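Local coordinates for inositol monophosphatase family protein (Staphylococcus aureus, PDB 5I3S) that probably hydrolyses phosphate monoesters such as inositol monophosphate, as a phosphatase of the FIG superfamily with the sugar phosphatase fold, at residues M1-F6 against E55-H60; Q8-E13 against D47-T52; S145-S150 against R244-E249; I152-N157 against E170-S175. All blocks are in the same frame, centred on the assembly; numbering follows the deposited sequence.

Contact 1 of 4, residues M1-F6 against E55-H60; sequences MALYGF and ETYPNH
Phe-6 and Tyr-57 form the tight part of this contact. With CG anti to its backbone N (chi1 169°), Phe-6 extends its ring toward Tyr-57, whose edge turns to the Phe-6 face in a T-shaped stack, centroids 5.5 Å apart and planes at 69°. The two side chains slide past each other in opposite directions, and Tyr-57 CE2 comes to 3.7 Å from Phe-6 CD2. Tyr-57 CE2 also lies 4.0 Å from Leu-3 CD1, a methyl that reaches the edge of the His-60 imidazole, 4.1 Å from His-60 CE1. The type I turn from Tyr-57 to His-60 brings the imidazole back under Tyr-57 CB.

The Thr-56 side is more exposed. Thr-56 meets Phe-6 tip to tip, OG1 3.6 Å from Phe-6 CE1, while that hydroxyl is hydrogen-bonded to Thr-52 O. Tyr-57 OH packs 3.7 Å from Leu-3 CA and touches exposed Ala-2 more loosely. No hydrogen bond spans the segments, which meet through van der Waals and aromatic contacts.

The contact joins the start of helix 2-24 to the end of helix 37-56. Strand 78-83 supplies Trp-80, touched by Leu-3 and hydrogen-bonded through NE1 to His-60 ND1, and strand 109-117 supplies Tyr-111.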
# COMPACT_ATOMS: atom_id res chain seq x y z
N MET A 1 -4.54 -34.72 5.14
CA MET A 1 -4.10 -33.62 4.23
C MET A 1 -4.96 -33.52 2.97
O MET A 1 -4.71 -32.68 2.15
CB MET A 1 -2.61 -33.76 3.83
N ALA A 2 -6.00 -34.35 2.85
CA ALA A 2 -6.71 -34.51 1.59
C ALA A 2 -7.48 -33.25 1.22
O ALA A 2 -7.26 -32.69 0.17
CB ALA A 2 -7.66 -35.70 1.65
N LEU A 3 -8.36 -32.84 2.13
CA LEU A 3 -9.21 -31.66 1.98
C LEU A 3 -8.38 -30.34 1.83
O LEU A 3 -8.74 -29.49 1.04
CB LEU A 3 -10.21 -31.58 3.15
CG LEU A 3 -10.91 -30.27 3.54
CD1 LEU A 3 -11.89 -29.82 2.51
CD2 LEU A 3 -11.61 -30.46 4.88
N TYR A 4 -7.32 -30.20 2.62
CA TYR A 4 -6.34 -29.13 2.48
C TYR A 4 -5.78 -29.03 1.07
O TYR A 4 -5.76 -27.93 0.49
CB TYR A 4 -5.18 -29.40 3.42
CG TYR A 4 -4.17 -28.29 3.49
CD1 TYR A 4 -4.55 -27.02 3.93
CD2 TYR A 4 -2.84 -28.49 3.16
CE1 TYR A 4 -3.64 -25.99 4.03
CE2 TYR A 4 -1.92 -27.46 3.26
CZ TYR A 4 -2.33 -26.20 3.69
OH TYR A 4 -1.42 -25.17 3.81
N GLY A 5 -5.33 -30.18 0.53
CA GLY A 5 -4.78 -30.27 -0.81
C GLY A 5 -5.79 -29.89 -1.87
O GLY A 5 -5.45 -29.13 -2.78
N PHE A 6 -7.01 -30.43 -1.78
CA PHE A 6 -8.15 -30.02 -2.64
C PHE A 6 -8.39 -28.49 -2.58
O PHE A 6 -8.63 -27.86 -3.61
CB PHE A 6 -9.41 -30.82 -2.24
CG PHE A 6 -10.71 -30.32 -2.84
CD1 PHE A 6 -11.04 -30.59 -4.16
CD2 PHE A 6 -11.61 -29.63 -2.09
CE1 PHE A 6 -12.24 -30.15 -4.71
CE2 PHE A 6 -12.80 -29.16 -2.64
CZ PHE A 6 -13.12 -29.43 -3.96
N GLU A 55 -19.69 -30.62 -5.69
CA GLU A 55 -19.45 -31.87 -6.47
C GLU A 55 -18.65 -32.89 -5.66
O GLU A 55 -18.92 -34.09 -5.73
CB GLU A 55 -18.69 -31.59 -7.79
N THR A 56 -17.69 -32.42 -4.90
CA THR A 56 -16.70 -33.30 -4.31
C THR A 56 -17.01 -33.67 -2.88
O THR A 56 -16.76 -34.78 -2.47
CB THR A 56 -15.29 -32.68 -4.41
OG1 THR A 56 -15.09 -32.16 -5.74
CG2 THR A 56 -14.23 -33.70 -4.10
N TYR A 57 -17.52 -32.71 -2.11
CA TYR A 57 -17.94 -32.92 -0.71
C TYR A 57 -19.38 -32.42 -0.63
O TYR A 57 -19.60 -31.24 -0.33
CB TYR A 57 -17.04 -32.14 0.23
CG TYR A 57 -15.64 -32.64 0.32
CD1 TYR A 57 -15.33 -33.74 1.11
CD2 TYR A 57 -14.59 -31.99 -0.36
CE1 TYR A 57 -14.03 -34.21 1.22
CE2 TYR A 57 -13.27 -32.44 -0.25
CZ TYR A 57 -13.00 -33.55 0.54
OH TYR A 57 -11.70 -34.02 0.67
N PRO A 58 -20.37 -33.29 -0.93
CA PRO A 58 -21.72 -32.76 -1.13
C PRO A 58 -22.37 -32.11 0.06
O PRO A 58 -23.21 -31.23 -0.15
CB PRO A 58 -22.50 -33.98 -1.61
CG PRO A 58 -21.48 -34.82 -2.28
CD PRO A 58 -20.27 -34.69 -1.40
N ASN A 59 -21.96 -32.50 1.28
CA ASN A 59 -22.54 -32.00 2.57
C ASN A 59 -21.85 -30.79 3.20
O ASN A 59 -22.29 -30.31 4.25
CB ASN A 59 -22.53 -33.12 3.63
CG ASN A 59 -23.35 -34.32 3.20
OD1 ASN A 59 -22.93 -35.44 3.40
ND2 ASN A 59 -24.50 -34.06 2.55
N HIS A 60 -20.78 -30.29 2.58
CA HIS A 60 -20.10 -29.09 3.08
C HIS A 60 -20.94 -27.84 2.84
O HIS A 60 -21.75 -27.77 1.90
CB HIS A 60 -18.71 -28.95 2.45
CG HIS A 60 -17.75 -29.96 2.95
ND1 HIS A 60 -16.39 -29.86 2.75
CD2 HIS A 60 -17.94 -31.09 3.68
CE1 HIS A 60 -15.78 -30.89 3.32
NE2 HIS A 60 -16.70 -31.64 3.90

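Contact 2 of 4, residues Q8-E13 against D47-T52; sequences QGLIQE and DFIFDT
Phe-48 O is gripped by two donors of Thr-52: the backbone N at 3.1 Å and the hydroxyl OG1 at 2.9 Å. They arrive from opposite faces of the carbonyl plane, OG1 tilted 30° from it. This bond fixes the threonine's rotation: with chi1 at -59°, OG1 stands beside its own backbone N and bends back to the preceding turn. OG1 thereby rests over one face of the Phe-48 ring, offset toward the rim, and CG2 is left to meet the opposite helix.

Leu-10 CD1 lies 3.5 Å from Thr-52 CG2, the two side chains tip to tip, and 3.6 Å from Phe-48 CE2, where leucine and phenylalanine slide past each other. Leu-10 CD2 crosses to Ile-49 CG2 at 4.1 Å. One leucine thus divides its two methyls among three residues of helix 37-56. At the outer margin Glu-13 CG, anti to the backbone N, lies 4.2 Å from Phe-48 CZ, the side chains crossing at about a right angle.

The axes of the two short segments approach to 10.5 Å, with N-to-C directions 155° apart. The helices meet here through hydrocarbon, with Leu-10 and Ile-49 buried and no polar bond across.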
# COMPACT_ATOMS: atom_id res chain seq x y z
N GLN A 8 -6.23 -26.05 -1.75
CA GLN A 8 -5.04 -25.44 -2.32
C GLN A 8 -5.10 -25.37 -3.84
O GLN A 8 -4.92 -24.32 -4.41
CB GLN A 8 -3.82 -26.20 -1.83
CG GLN A 8 -2.48 -25.62 -2.17
CD GLN A 8 -1.44 -25.97 -1.14
OE1 GLN A 8 -1.63 -25.76 0.05
NE2 GLN A 8 -0.33 -26.52 -1.59
N GLY A 9 -5.40 -26.48 -4.49
CA GLY A 9 -5.46 -26.53 -5.94
C GLY A 9 -6.62 -25.74 -6.49
O GLY A 9 -6.46 -24.94 -7.42
N LEU A 10 -7.78 -25.94 -5.87
CA LEU A 10 -8.98 -25.17 -6.18
C LEU A 10 -8.74 -23.66 -6.17
O LEU A 10 -9.13 -22.95 -7.09
CB LEU A 10 -10.08 -25.50 -5.16
CG LEU A 10 -11.38 -24.71 -5.29
CD1 LEU A 10 -11.99 -24.93 -6.66
CD2 LEU A 10 -12.36 -25.12 -4.22
N ILE A 11 -8.10 -23.13 -5.14
CA ILE A 11 -7.94 -21.66 -5.09
C ILE A 11 -7.00 -21.18 -6.21
O ILE A 11 -7.28 -20.16 -6.85
CB ILE A 11 -7.57 -21.17 -3.67
CG1 ILE A 11 -7.83 -19.68 -3.53
CG2 ILE A 11 -6.15 -21.55 -3.29
CD1 ILE A 11 -7.60 -19.17 -2.11
N GLN A 12 -5.93 -21.93 -6.46
CA GLN A 12 -4.97 -21.64 -7.52
C GLN A 12 -5.62 -21.72 -8.91
O GLN A 12 -5.46 -20.84 -9.73
CB GLN A 12 -3.78 -22.57 -7.42
CG GLN A 12 -2.86 -22.19 -6.30
CD GLN A 12 -1.80 -23.25 -6.00
OE1 GLN A 12 -2.09 -24.30 -5.38
NE2 GLN A 12 -0.57 -22.99 -6.39
N GLU A 13 -6.41 -22.75 -9.11
CA GLU A 13 -7.11 -22.93 -10.35
C GLU A 13 -8.16 -21.82 -10.59
O GLU A 13 -8.28 -21.28 -11.70
CB GLU A 13 -7.67 -24.37 -10.36
CG GLU A 13 -8.24 -24.89 -11.68
CD GLU A 13 -7.37 -24.60 -12.87
OE1 GLU A 13 -6.17 -24.93 -12.82
OE2 GLU A 13 -7.90 -24.01 -13.84
N ASP A 47 -19.13 -19.04 -8.10
CA ASP A 47 -19.88 -20.19 -8.68
C ASP A 47 -18.96 -21.36 -9.00
O ASP A 47 -19.34 -22.51 -8.76
CB ASP A 47 -20.67 -19.77 -9.92
CG ASP A 47 -21.86 -18.93 -9.59
OD1 ASP A 47 -22.34 -19.05 -8.43
OD2 ASP A 47 -22.34 -18.16 -10.46
N PHE A 48 -17.76 -21.08 -9.52
CA PHE A 48 -16.75 -22.13 -9.74
C PHE A 48 -16.36 -22.75 -8.42
O PHE A 48 -16.34 -23.96 -8.30
CB PHE A 48 -15.49 -21.59 -10.45
CG PHE A 48 -14.35 -22.59 -10.50
CD1 PHE A 48 -14.44 -23.75 -11.27
CD2 PHE A 48 -13.18 -22.38 -9.77
CE1 PHE A 48 -13.39 -24.68 -11.32
CE2 PHE A 48 -12.13 -23.29 -9.83
CZ PHE A 48 -12.24 -24.45 -10.59
N ILE A 49 -16.04 -21.91 -7.42
CA ILE A 49 -15.59 -22.41 -6.10
C ILE A 49 -16.69 -23.19 -5.36
O ILE A 49 -16.45 -24.29 -4.87
CB ILE A 49 -15.01 -21.29 -5.22
CG1 ILE A 49 -13.70 -20.76 -5.85
CG2 ILE A 49 -14.74 -21.77 -3.80
CD1 ILE A 49 -13.26 -19.40 -5.33
N PHE A 50 -17.89 -22.62 -5.33
CA PHE A 50 -19.07 -23.31 -4.82
C PHE A 50 -19.29 -24.70 -5.49
O PHE A 50 -19.39 -25.73 -4.81
CB PHE A 50 -20.28 -22.39 -5.01
CG PHE A 50 -21.59 -23.01 -4.63
CD1 PHE A 50 -21.83 -23.38 -3.30
CD2 PHE A 50 -22.59 -23.21 -5.59
CE1 PHE A 50 -23.05 -23.95 -2.94
CE2 PHE A 50 -23.81 -23.78 -5.23
CZ PHE A 50 -24.04 -24.14 -3.90
N ASP A 51 -19.31 -24.73 -6.81
CA ASP A 51 -19.68 -25.95 -7.54
C ASP A 51 -18.69 -27.05 -7.43
O ASP A 51 -19.05 -28.20 -7.40
CB ASP A 51 -19.92 -25.69 -9.03
CG ASP A 51 -21.12 -24.85 -9.28
OD1 ASP A 51 -22.03 -24.81 -8.41
OD2 ASP A 51 -21.14 -24.20 -10.35
N THR A 52 -17.42 -26.69 -7.41
CA THR A 52 -16.35 -27.66 -7.22
C THR A 52 -16.39 -28.27 -5.82
O THR A 52 -16.18 -29.48 -5.68
CB THR A 52 -15.01 -26.97 -7.46
OG1 THR A 52 -15.03 -26.46 -8.78
CG2 THR A 52 -13.81 -27.89 -7.24

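Contact 3 of 4, residues S145-S150 against R244-E249; sequences SNLRQS and RGLHQE
Leu-147 N donates to Glu-249 OE1 at 2.8 Å, with an N-H...O angle of 159°, in the one direct hydrogen bond across the contact. The oxygen is met on its syn side, 32° out of the carboxylate plane. Glu-249 reaches so far because its chain is extended beyond CG, which is itself anti to the backbone N. Its second oxygen is served by water: Glu-249 OE2 accepts from a molecule, 2.8 Å away, that in turn accepts from Arg-148 N. The carboxylate thus takes up one N-H of the short 3-10 segment directly and the next through water.

A second polar group lies mainly within the loop, with Asn-243 as an outside partner. Ser-145 OG donates to Ser-150 OG at 2.8 Å and is also hydrogen-bonded to Asn-243 ND2.

Apolar contact centres on Leu-246, which crosses Leu-147 at about a right angle, CD1 to CD1 at 3.8 Å. Leu-246 CB lies only 3.1 Å from Ser-145 O, and the leucine's chi1 of 117° is far from any staggered position, so its exact placement is doubtful.

The N-terminal turns of helix 244-255 are thereby tied to the loop leading into strand 151-153. Asp-144 OD1 receives Gly-245 N beside it, while Leu-147 continues onto Ile-171 and Asp-174 of helix 164-174.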
# COMPACT_ATOMS: atom_id res chain seq x y z
N SER A 145 6.84 -5.90 19.10
CA SER A 145 7.31 -4.55 18.85
C SER A 145 6.59 -3.60 19.79
O SER A 145 5.47 -3.89 20.26
CB SER A 145 7.05 -4.16 17.36
OG SER A 145 5.65 -4.08 17.09
N ASN A 146 7.21 -2.46 20.04
CA ASN A 146 6.48 -1.31 20.60
C ASN A 146 5.80 -0.48 19.50
O ASN A 146 6.31 -0.39 18.36
CB ASN A 146 7.43 -0.44 21.44
CG ASN A 146 8.09 -1.26 22.56
OD1 ASN A 146 7.40 -1.82 23.39
ND2 ASN A 146 9.42 -1.38 22.52
N LEU A 147 4.67 0.14 19.84
CA LEU A 147 3.91 0.95 18.87
C LEU A 147 4.78 2.06 18.25
O LEU A 147 4.74 2.30 17.01
CB LEU A 147 2.64 1.57 19.50
CG LEU A 147 1.79 2.39 18.51
CD1 LEU A 147 1.26 1.58 17.34
CD2 LEU A 147 0.63 2.98 19.24
N ARG A 148 5.60 2.68 19.11
CA ARG A 148 6.54 3.77 18.74
C ARG A 148 7.53 3.41 17.62
O ARG A 148 8.03 4.29 16.96
CB ARG A 148 7.32 4.22 20.01
N GLN A 149 7.87 2.13 17.46
CA GLN A 149 8.68 1.63 16.35
C GLN A 149 7.90 0.78 15.35
O GLN A 149 8.48 0.05 14.58
CB GLN A 149 9.85 0.76 16.89
CG GLN A 149 11.08 1.55 17.28
CD GLN A 149 11.12 1.83 18.77
OE1 GLN A 149 11.08 0.90 19.59
NE2 GLN A 149 11.20 3.12 19.14
N SER A 150 6.58 0.81 15.39
CA SER A 150 5.78 -0.04 14.49
C SER A 150 5.17 0.81 13.37
O SER A 150 4.90 2.00 13.56
CB SER A 150 4.68 -0.75 15.27
OG SER A 150 5.22 -1.42 16.39
N ARG A 244 1.92 -9.94 19.23
CA ARG A 244 1.44 -10.00 20.61
C ARG A 244 1.66 -8.75 21.36
O ARG A 244 0.70 -8.13 21.83
CB ARG A 244 2.08 -11.16 21.36
CG ARG A 244 1.33 -12.43 21.03
CD ARG A 244 2.03 -13.74 21.39
NE ARG A 244 1.15 -14.79 20.88
CZ ARG A 244 -0.01 -15.19 21.45
NH1 ARG A 244 -0.42 -14.70 22.61
NH2 ARG A 244 -0.75 -16.12 20.84
N GLY A 245 2.90 -8.32 21.37
CA GLY A 245 3.29 -7.18 22.16
C GLY A 245 2.49 -5.93 21.82
O GLY A 245 1.98 -5.20 22.68
N LEU A 246 2.36 -5.62 20.57
CA LEU A 246 1.78 -4.37 20.37
C LEU A 246 0.29 -4.42 20.13
O LEU A 246 -0.38 -3.38 20.22
CB LEU A 246 2.51 -3.64 19.33
CG LEU A 246 1.72 -3.35 18.14
CD1 LEU A 246 2.37 -2.09 17.63
CD2 LEU A 246 1.75 -4.64 17.31
N HIS A 247 -0.23 -5.61 19.84
CA HIS A 247 -1.63 -5.83 20.03
C HIS A 247 -2.04 -5.46 21.47
O HIS A 247 -2.97 -4.68 21.66
CB HIS A 247 -2.00 -7.26 19.74
CG HIS A 247 -3.47 -7.50 19.78
ND1 HIS A 247 -4.18 -7.61 20.96
CD2 HIS A 247 -4.37 -7.63 18.79
CE1 HIS A 247 -5.45 -7.83 20.70
NE2 HIS A 247 -5.60 -7.84 19.39
N GLN A 248 -1.33 -5.97 22.48
CA GLN A 248 -1.68 -5.67 23.88
C GLN A 248 -1.48 -4.19 24.25
O GLN A 248 -2.30 -3.65 24.96
CB GLN A 248 -1.03 -6.68 24.91
CG GLN A 248 0.48 -6.64 25.21
CD GLN A 248 1.10 -7.98 25.70
OE1 GLN A 248 2.35 -8.14 25.77
NE2 GLN A 248 0.25 -8.95 26.02
N GLU A 249 -0.45 -3.52 23.72
CA GLU A 249 -0.29 -2.04 23.90
C GLU A 249 -1.40 -1.21 23.22
O GLU A 249 -1.90 -0.23 23.80
CB GLU A 249 1.08 -1.59 23.36
CG GLU A 249 1.47 -0.11 23.56
CD GLU A 249 2.77 0.23 22.90
OE1 GLU A 249 3.42 -0.66 22.26
OE2 GLU A 249 3.15 1.43 22.96
O HOH W 1 5.54 2.55 22.10

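Contact 4 of 4, residues I152-N157 against E170-S175; sequences IGINPN and EIVNDS
Ile-152 faces Ser-175 and Ile-171 with a side chain that can be followed outward from CB, a worked case of how a strand residue is packed against a crossover helix. The CB points from the strand toward the helix segment. Of the two branches, the short one, Ile-152 CG2, meets the CB of Ser-175 at 4.0 Å. The longer begins with Ile-152 CG1, set between the backbone N and the carbonyl carbon (chi1 68°), and this atom passes 3.9 Å from Ser-175 OG. Beyond it chi2 is anti, and the extended chain carries CD1 toward the last helical turn and Ser-175, the first residue after it. There Ile-152 CD1 lies 3.5 Å from Ser-175 OG and 4.3 Å from Val-172 CG2. Ile-152 CD1 also comes to 3.4 Å from Ile-171 CD1, closer than methyls normally approach. As both torsions of Ile-171 depart from staggered values, that tightness is doubtful in detail, though the pairing of the two side chains is plain.

Two residues along, Ile-154 extends the contact by crossing Val-172, CG2 to CG2 at 4.2 Å. No hydrogen bond joins the segments, and all five touching residues are buried.

The contact lies within a beta-alpha-beta crossover, between its first strand, 151-153, and its helix, 164-174; strand 177-179 follows and is the parallel neighbour of the first in the sheet. Met-200 of strand 198-201 touches Ile-152, Ile-154 and Ile-171, Ile-250 and Tyr-254 of helix 244-255 also touch Ile-171, and Asn-157 of the second subunit packs on Val-172.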
# COMPACT_ATOMS: atom_id res chain seq x y z
N ILE A 152 1.73 0.58 10.99
CA ILE A 152 0.40 0.05 11.10
C ILE A 152 -0.39 0.29 9.86
O ILE A 152 -0.17 1.25 9.15
CB ILE A 152 -0.38 0.69 12.27
CG1 ILE A 152 -0.71 2.16 12.01
CG2 ILE A 152 0.44 0.56 13.56
CD1 ILE A 152 -1.49 2.79 13.13
N GLY A 153 -1.35 -0.60 9.65
CA GLY A 153 -2.25 -0.52 8.56
C GLY A 153 -3.56 0.07 9.04
O GLY A 153 -4.16 -0.48 9.98
N ILE A 154 -4.02 1.14 8.38
CA ILE A 154 -5.30 1.73 8.68
C ILE A 154 -5.72 2.64 7.55
O ILE A 154 -4.93 3.49 7.12
CB ILE A 154 -5.27 2.51 10.03
CG1 ILE A 154 -6.65 3.05 10.38
CG2 ILE A 154 -4.27 3.66 10.02
CD1 ILE A 154 -6.68 3.67 11.78
N ASN A 155 -6.93 2.48 7.04
CA ASN A 155 -7.38 3.34 5.90
C ASN A 155 -7.52 4.78 6.40
O ASN A 155 -8.10 4.99 7.45
CB ASN A 155 -8.65 2.84 5.24
CG ASN A 155 -8.89 3.42 3.85
OD1 ASN A 155 -8.99 2.70 2.85
ND2 ASN A 155 -9.11 4.66 3.80
N PRO A 156 -6.95 5.76 5.69
CA PRO A 156 -7.18 7.17 6.06
C PRO A 156 -8.66 7.58 6.30
O PRO A 156 -8.93 8.46 7.11
CB PRO A 156 -6.63 7.92 4.83
CG PRO A 156 -5.52 7.04 4.31
CD PRO A 156 -5.99 5.63 4.57
N ASN A 157 -9.59 7.07 5.53
CA ASN A 157 -11.04 7.34 5.77
C ASN A 157 -11.57 7.17 7.20
O ASN A 157 -12.56 7.81 7.56
CB ASN A 157 -11.92 6.50 4.84
CG ASN A 157 -11.96 7.04 3.44
OD1 ASN A 157 -12.66 8.02 3.19
ND2 ASN A 157 -11.20 6.44 2.52
N GLU A 170 -4.73 8.97 18.08
CA GLU A 170 -3.66 8.78 19.04
C GLU A 170 -2.78 7.60 18.63
O GLU A 170 -1.57 7.69 18.62
CB GLU A 170 -4.21 8.68 20.50
CG GLU A 170 -4.47 10.05 21.18
N ILE A 171 -3.39 6.50 18.18
CA ILE A 171 -2.59 5.37 17.83
C ILE A 171 -1.77 5.67 16.54
O ILE A 171 -0.62 5.25 16.44
CB ILE A 171 -3.35 4.02 17.86
CG1 ILE A 171 -3.37 3.33 16.53
CG2 ILE A 171 -4.76 4.07 18.45
CD1 ILE A 171 -2.19 2.39 16.44
N VAL A 172 -2.32 6.44 15.62
CA VAL A 172 -1.58 6.86 14.46
C VAL A 172 -0.42 7.80 14.87
O VAL A 172 0.70 7.71 14.36
CB VAL A 172 -2.49 7.55 13.45
CG1 VAL A 172 -1.69 8.11 12.30
CG2 VAL A 172 -3.50 6.56 12.92
N ASN A 173 -0.72 8.68 15.81
CA ASN A 173 0.24 9.62 16.30
C ASN A 173 1.44 8.95 16.95
O ASN A 173 2.56 9.39 16.74
CB ASN A 173 -0.38 10.59 17.28
CG ASN A 173 -0.41 11.97 16.72
OD1 ASN A 173 -1.39 12.36 16.03
ND2 ASN A 173 0.71 12.72 16.93
N ASP A 174 1.20 7.90 17.71
CA ASP A 174 2.32 7.27 18.38
C ASP A 174 3.07 6.34 17.45
O ASP A 174 4.28 6.24 17.55
CB ASP A 174 1.90 6.65 19.71
CG ASP A 174 1.50 7.74 20.73
OD1 ASP A 174 2.28 8.71 20.95
OD2 ASP A 174 0.39 7.67 21.30
N SER A 175 2.38 5.69 16.51
CA SER A 175 3.09 4.81 15.58
C SER A 175 4.14 5.60 14.79
O SER A 175 4.11 6.84 14.70
CB SER A 175 2.15 4.04 14.66
OG SER A 175 1.11 4.87 14.21

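From the N terminus, helix 2-24 opens both of the first two loops. Contact 2 closes the inner one, Q8-E13 to D47-T52, and contact 1 the outer one around it, M1-F6 to E55-H60; the two touch where Phe-6 CZ packs on Thr-52 O, 3.5 Å away. Together they join the N-terminal half of helix 2-24 to the C-terminal half of helix 37-56. After the seven-stranded sheet the chain opens contact 3 at S145-S150, and contact 4 closes inside that larger loop before helix 244-255 completes it. Leu-147 links them, packing on Ile-171 and Ser-175. The two pairs lie in series on opposite sides of the chain's centre, contacts 1 and 4 having centres about 40 Å apart.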